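Long-range contacts in period circadian protein homolog 2 (PDB 3GDI), which is a mammalian circadian clock protein of the PERIOD family, probably acting in transcription regulation and pairing with partner proteins through its tandem PAS domains: residues A[23-28]-A[148-153]; A[101-106]-A[124-129]. One frame throughout, in Å; residues are numbered along the deposited sequence.

Interaction 1 of 2, residues A[23-28]-A[148-153]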
loop_
_atom_site.group_PDB
_atom_site.type_symbol
_atom_site.label_atom_id
_atom_site.label_comp_id
_atom_site.label_asym_id
_atom_site.label_seq_id
_atom_site.Cartn_x
_atom_site.Cartn_y
_atom_site.Cartn_z
ATOM N N ASN A 23 -24.723 -4.828 19.616
ATOM C CA ASN A 23 -25.103 -4.884 18.211
ATOM C C ASN A 23 -25.537 -6.283 17.811
ATOM O O ASN A 23 -24.887 -7.271 18.156
ATOM C CB ASN A 23 -23.933 -4.462 17.325
ATOM C CG ASN A 23 -23.430 -3.081 17.655
ATOM O OD1 ASN A 23 -22.986 -2.819 18.776
ATOM N ND2 ASN A 23 -23.497 -2.181 16.680
ATOM N N ALA A 24 -26.640 -6.358 17.076
ATOM C CA ALA A 24 -27.156 -7.638 16.614
ATOM C C ALA A 24 -26.357 -8.084 15.395
ATOM O O ALA A 24 -26.601 -9.158 14.843
ATOM C CB ALA A 24 -28.634 -7.511 16.256
ATOM N N ASP A 25 -25.399 -7.255 14.986
ATOM C CA ASP A 25 -24.572 -7.556 13.825
ATOM C C ASP A 25 -23.094 -7.779 14.126
ATOM O O ASP A 25 -22.292 -7.914 13.207
ATOM C CB ASP A 25 -24.719 -6.446 12.783
ATOM C CG ASP A 25 -25.969 -6.601 11.943
ATOM O OD1 ASP A 25 -26.010 -7.524 11.099
ATOM O OD2 ASP A 25 -26.911 -5.808 12.132
ATOM N N MET A 26 -22.728 -7.817 15.402
ATOM C CA MET A 26 -21.332 -8.041 15.765
ATOM C C MET A 26 -21.064 -9.449 16.283
ATOM O O MET A 26 -21.987 -10.210 16.571
ATOM C CB MET A 26 -20.877 -7.026 16.814
ATOM C CG MET A 26 -20.672 -5.635 16.261
ATOM S SD MET A 26 -19.820 -4.544 17.415
ATOM C CE MET A 26 -18.100 -4.855 16.972
ATOM N N PHE A 27 -19.786 -9.796 16.378
ATOM C CA PHE A 27 -19.375 -11.093 16.887
ATOM C C PHE A 27 -17.879 -11.078 17.131
ATOM O O PHE A 27 -17.153 -10.284 16.540
ATOM C CB PHE A 27 -19.755 -12.232 15.921
ATOM C CG PHE A 27 -18.886 -12.330 14.688
ATOM C CD1 PHE A 27 -19.229 -11.661 13.517
ATOM C CD2 PHE A 27 -17.740 -13.124 14.686
ATOM C CE1 PHE A 27 -18.446 -11.785 12.365
ATOM C CE2 PHE A 27 -16.953 -13.251 13.539
ATOM C CZ PHE A 27 -17.307 -12.581 12.379
ATOM N N ALA A 28 -17.424 -11.945 18.024
ATOM C CA ALA A 28 -16.009 -12.025 18.347
ATOM C C ALA A 28 -15.476 -13.396 17.966
ATOM O O ALA A 28 -16.227 -14.370 17.913
ATOM C CB ALA A 28 -15.798 -11.778 19.834
ATOM N N ALA A 148 -15.681 -8.228 15.117
ATOM C CA ALA A 148 -16.218 -8.073 13.778
ATOM C C ALA A 148 -17.605 -7.474 13.791
ATOM O O ALA A 148 -18.501 -7.984 14.453
ATOM C CB ALA A 148 -16.254 -9.411 13.090
ATOM N N GLU A 149 -17.783 -6.396 13.038
ATOM C CA GLU A 149 -19.071 -5.727 12.951
ATOM C C GLU A 149 -19.587 -5.704 11.520
ATOM O O GLU A 149 -18.890 -5.264 10.603
ATOM C CB GLU A 149 -18.960 -4.297 13.467
ATOM C CG GLU A 149 -20.213 -3.477 13.252
ATOM C CD GLU A 149 -20.072 -2.074 13.800
ATOM O OE1 GLU A 149 -21.019 -1.273 13.636
ATOM O OE2 GLU A 149 -19.015 -1.775 14.396
ATOM N N ARG A 150 -20.810 -6.184 11.335
ATOM C CA ARG A 150 -21.431 -6.218 10.018
ATOM C C ARG A 150 -21.617 -4.771 9.558
ATOM O O ARG A 150 -22.060 -3.924 10.334
ATOM C CB ARG A 150 -22.782 -6.930 10.108
ATOM C CG ARG A 150 -23.210 -7.649 8.847
ATOM C CD ARG A 150 -24.181 -6.849 8.020
ATOM N NE ARG A 150 -24.496 -7.559 6.783
ATOM C CZ ARG A 150 -25.313 -7.105 5.834
ATOM N NH1 ARG A 150 -25.919 -5.929 5.970
ATOM N NH2 ARG A 150 -25.517 -7.826 4.738
ATOM N N VAL A 151 -21.267 -4.496 8.303
ATOM C CA VAL A 151 -21.379 -3.158 7.734
ATOM C C VAL A 151 -22.638 -2.984 6.888
ATOM O O VAL A 151 -23.000 -3.860 6.097
ATOM C CB VAL A 151 -20.147 -2.827 6.865
ATOM C CG1 VAL A 151 -20.327 -1.481 6.189
ATOM C CG2 VAL A 151 -18.897 -2.809 7.725
ATOM N N HIS A 152 -23.296 -1.839 7.057
ATOM C CA HIS A 152 -24.521 -1.534 6.319
ATOM C C HIS A 152 -24.396 -0.371 5.345
ATOM O O HIS A 152 -23.742 0.634 5.627
ATOM C CB HIS A 152 -25.674 -1.243 7.287
ATOM C CG HIS A 152 -26.124 -2.444 8.050
ATOM N ND1 HIS A 152 -25.604 -2.779 9.282
ATOM C CD2 HIS A 152 -26.983 -3.436 7.719
ATOM C CE1 HIS A 152 -26.123 -3.929 9.675
ATOM N NE2 HIS A 152 -26.961 -4.350 8.744
ATOM N N SER A 153 -25.038 -0.525 4.194
ATOM C CA SER A 153 -25.037 0.505 3.178
ATOM C C SER A 153 -25.538 1.798 3.803
ATOM O O SER A 153 -26.619 1.828 4.385
ATOM C CB SER A 153 -25.958 0.103 2.039
ATOM O OG SER A 153 -26.212 1.212 1.207
#
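Phe27 carries its CG between the backbone N and the carbonyl carbon (chi1 75°), and its ring meets CB of Ala148 on the neighbouring strand over one face. The methyl sits toward the rim, 3.6 Å from the ring centroid and 24° off its normal, which defines a CH-pi contact. Met26, its CG anti to the carbonyl carbon (chi1 -73°), bends at its third torsion, and CG and CE both reach CB of Glu149, CG at 3.5 Å. The backbones are in antiparallel register: Phe27 and Ala148 form a hydrogen-bonded pair, with N of Ala148 2.9 Å from O of Phe27 and N of Phe27 bonded in return to O of Ala148. Met26 and Glu149 are the adjoining non-hydrogen-bonded pair and share one face of the sheet, Phe27 and Ala148 the other. Beyond it, N of Arg150 reaches O of Asp25 at 2.9 Å, extending the ladder into the type I turn of Asn23 to Met26. The Asp25 carboxylate meets the His152 ring tip to tip, OD2 standing 3.2 Å from CE1 at the ring edge. Phe27 is buried, and Phe123 of strand 121-131 meets its ring edge-to-face. OD1 of Asp25 lies 4.6 Å from NE of Arg150, well out of the guanidinium plane, and NE makes a weak hydrogen bond to OE1 of Gln121, so the charges probably attract only through space; directed bonding between the segments rests on three backbone N-H groups, while side chains add apolar packing and undirected polar proximity around Asp25.

Interaction 2 of 2, residues A[101-106]-A[124-129]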
loop_
_atom_site.group_PDB
_atom_site.type_symbol
_atom_site.label_atom_id
_atom_site.label_comp_id
_atom_site.label_asym_id
_atom_site.label_seq_id
_atom_site.Cartn_x
_atom_site.Cartn_y
_atom_site.Cartn_z
ATOM N N GLU A 101 -7.877 4.159 12.216
ATOM C CA GLU A 101 -7.888 3.014 13.125
ATOM C C GLU A 101 -7.188 1.832 12.467
ATOM O O GLU A 101 -6.995 1.822 11.253
ATOM C CB GLU A 101 -9.328 2.625 13.480
ATOM C CG GLU A 101 -9.454 1.530 14.543
ATOM C CD GLU A 101 -8.961 1.968 15.920
ATOM O OE1 GLU A 101 -9.463 2.991 16.440
ATOM O OE2 GLU A 101 -8.075 1.285 16.484
ATOM N N LYS A 102 -6.809 0.842 13.269
ATOM C CA LYS A 102 -6.136 -0.344 12.749
ATOM C C LYS A 102 -7.126 -1.469 12.472
ATOM O O LYS A 102 -6.934 -2.596 12.922
ATOM C CB LYS A 102 -5.059 -0.827 13.730
ATOM C CG LYS A 102 -3.860 0.125 13.839
ATOM C CD LYS A 102 -2.781 -0.390 14.788
ATOM C CE LYS A 102 -3.266 -0.419 16.228
ATOM N NZ LYS A 102 -2.217 -0.930 17.147
ATOM N N SER A 103 -8.186 -1.145 11.730
ATOM C CA SER A 103 -9.215 -2.110 11.358
ATOM C C SER A 103 -9.237 -2.286 9.847
ATOM O O SER A 103 -8.947 -1.351 9.104
ATOM C CB SER A 103 -10.594 -1.636 11.823
ATOM O OG SER A 103 -10.706 -1.708 13.230
ATOM N N PHE A 104 -9.585 -3.486 9.396
ATOM C CA PHE A 104 -9.653 -3.781 7.970
ATOM C C PHE A 104 -11.017 -4.405 7.687
ATOM O O PHE A 104 -11.775 -4.682 8.618
ATOM C CB PHE A 104 -8.515 -4.739 7.577
ATOM C CG PHE A 104 -8.573 -6.072 8.270
ATOM C CD1 PHE A 104 -9.075 -7.191 7.615
ATOM C CD2 PHE A 104 -8.169 -6.203 9.596
ATOM C CE1 PHE A 104 -9.176 -8.418 8.267
ATOM C CE2 PHE A 104 -8.268 -7.429 10.256
ATOM C CZ PHE A 104 -8.776 -8.537 9.585
ATOM N N PHE A 105 -11.332 -4.622 6.414
ATOM C CA PHE A 105 -12.617 -5.210 6.039
ATOM C C PHE A 105 -12.510 -6.563 5.344
ATOM O O PHE A 105 -11.590 -6.812 4.572
ATOM C CB PHE A 105 -13.388 -4.255 5.130
ATOM C CG PHE A 105 -13.650 -2.918 5.742
ATOM C CD1 PHE A 105 -12.628 -1.988 5.875
ATOM C CD2 PHE A 105 -14.922 -2.584 6.187
ATOM C CE1 PHE A 105 -12.867 -0.742 6.440
ATOM C CE2 PHE A 105 -15.170 -1.344 6.754
ATOM C CZ PHE A 105 -14.139 -0.419 6.880
ATOM N N CYS A 106 -13.483 -7.422 5.615
ATOM C CA CYS A 106 -13.541 -8.758 5.027
ATOM C C CYS A 106 -14.979 -9.187 4.794
ATOM O O CYS A 106 -15.880 -8.820 5.554
ATOM C CB CYS A 106 -12.871 -9.781 5.947
ATOM S SG CYS A 106 -11.157 -10.178 5.541
ATOM N N ARG A 124 -16.494 -5.246 9.307
ATOM C CA ARG A 124 -15.375 -4.406 9.674
ATOM C C ARG A 124 -14.764 -5.160 10.826
ATOM O O ARG A 124 -15.480 -5.580 11.730
ATOM C CB ARG A 124 -15.851 -3.045 10.148
ATOM C CG ARG A 124 -14.720 -2.092 10.464
ATOM C CD ARG A 124 -14.916 -1.457 11.826
ATOM N NE ARG A 124 -13.911 -0.434 12.095
ATOM C CZ ARG A 124 -13.735 0.152 13.274
ATOM N NH1 ARG A 124 -14.500 -0.187 14.301
ATOM N NH2 ARG A 124 -12.796 1.077 13.424
ATOM N N MET A 125 -13.453 -5.347 10.801
ATOM C CA MET A 125 -12.809 -6.088 11.867
ATOM C C MET A 125 -11.614 -5.389 12.492
ATOM O O MET A 125 -10.823 -4.748 11.803
ATOM C CB MET A 125 -12.389 -7.455 11.343
ATOM C CG MET A 125 -13.527 -8.229 10.720
ATOM S SD MET A 125 -13.080 -9.945 10.474
ATOM C CE MET A 125 -12.073 -9.823 8.978
ATOM N N THR A 126 -11.495 -5.516 13.809
ATOM C CA THR A 126 -10.391 -4.918 14.544
ATOM C C THR A 126 -9.639 -6.081 15.178
ATOM O O THR A 126 -10.214 -6.857 15.946
ATOM C CB THR A 126 -10.887 -3.972 15.652
ATOM O OG1 THR A 126 -12.008 -3.216 15.181
ATOM C CG2 THR A 126 -9.781 -3.003 16.045
ATOM N N PRO A 127 -8.344 -6.221 14.853
ATOM C CA PRO A 127 -7.459 -7.277 15.347
ATOM C C PRO A 127 -6.700 -6.964 16.632
ATOM O O PRO A 127 -6.071 -5.909 16.755
ATOM C CB PRO A 127 -6.514 -7.479 14.177
ATOM C CG PRO A 127 -6.286 -6.072 13.745
ATOM C CD PRO A 127 -7.679 -5.461 13.779
ATOM N N TYR A 128 -6.745 -7.904 17.571
ATOM C CA TYR A 128 -6.055 -7.762 18.850
ATOM C C TYR A 128 -5.218 -9.003 19.145
ATOM O O TYR A 128 -5.684 -10.129 18.968
ATOM C CB TYR A 128 -7.067 -7.557 19.979
ATOM C CG TYR A 128 -7.810 -6.250 19.895
ATOM C CD1 TYR A 128 -7.122 -5.036 19.921
ATOM C CD2 TYR A 128 -9.200 -6.221 19.794
ATOM C CE1 TYR A 128 -7.802 -3.820 19.850
ATOM C CE2 TYR A 128 -9.894 -5.012 19.725
ATOM C CZ TYR A 128 -9.189 -3.815 19.754
ATOM O OH TYR A 128 -9.863 -2.615 19.696
ATOM N N LEU A 129 -3.983 -8.792 19.589
ATOM C CA LEU A 129 -3.090 -9.898 19.920
ATOM C C LEU A 129 -3.462 -10.387 21.326
ATOM O O LEU A 129 -3.514 -9.593 22.266
ATOM C CB LEU A 129 -1.640 -9.411 19.877
ATOM C CG LEU A 129 -0.537 -10.424 19.559
ATOM C CD1 LEU A 129 0.782 -9.684 19.352
ATOM C CD2 LEU A 129 -0.420 -11.443 20.681
#
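Phe104 and Met125 meet as a hydrogen-bonded antiparallel pair at the edge of the five-stranded PAS-A sheet, whose 2-1-5-4-3 strand order is that of the PAS fold. Two backbone bonds close the pair: N of Met125 to O of Phe104 at 2.8 Å, and N of Phe104 to O of Met125 at 3.0 Å. Phe105 and Arg124 follow as a non-hydrogen-bonded pair. Among the aromatic contacts, CB of Met125 lies over one face of the Phe104 ring, and SD makes an oblique Met-aromatic contact 5.4 Å from its centroid. CD of Pro127 comes to the edge of the same ring, 4.1 Å from CE2, while Tyr76 and Phe73 of helix 70-76 pack against Phe104. On the opposite sheet face, CG of Arg124, anti to the backbone N (chi1 -176°), makes an off-centre CH-pi contact 4.2 Å from the Phe105 centroid. Its guanidinium continues past Ser103, whose OG stands over one face, and has a long, weak ion pair with Glu182. An alanine in place of Arg124 would probably leave the Phe105 ring without its CG contact and Glu182 without this cationic mate. A pair of side-chain hydroxyls adds a polar contact: OG of Ser103, anti to its carbonyl carbon (chi1 -71°), is hydrogen-bonded to OG1 of Thr126 at 2.8 Å.

Overall arrangement
From the N terminus, the chain enters the first PAS sheet at 23-28, next to the strand that arrives last, 142-150; interaction 1 therefore closes a loop of 119 residues. Inside it, 101-106 leads into edge strand 104-108, and the return along 121-131 closes the 17-residue loop of interaction 2, so the second is nested in the first and the two do not cross. Strands 121-131 and 142-150, consecutive in the chain, are also neighbours in the sheet and join the contacts directly: O of Glu149 is 2.7 Å from N of Arg124, a probable hydrogen bond. Together the contacts cover four of the five strands, their centres about 12 Å apart.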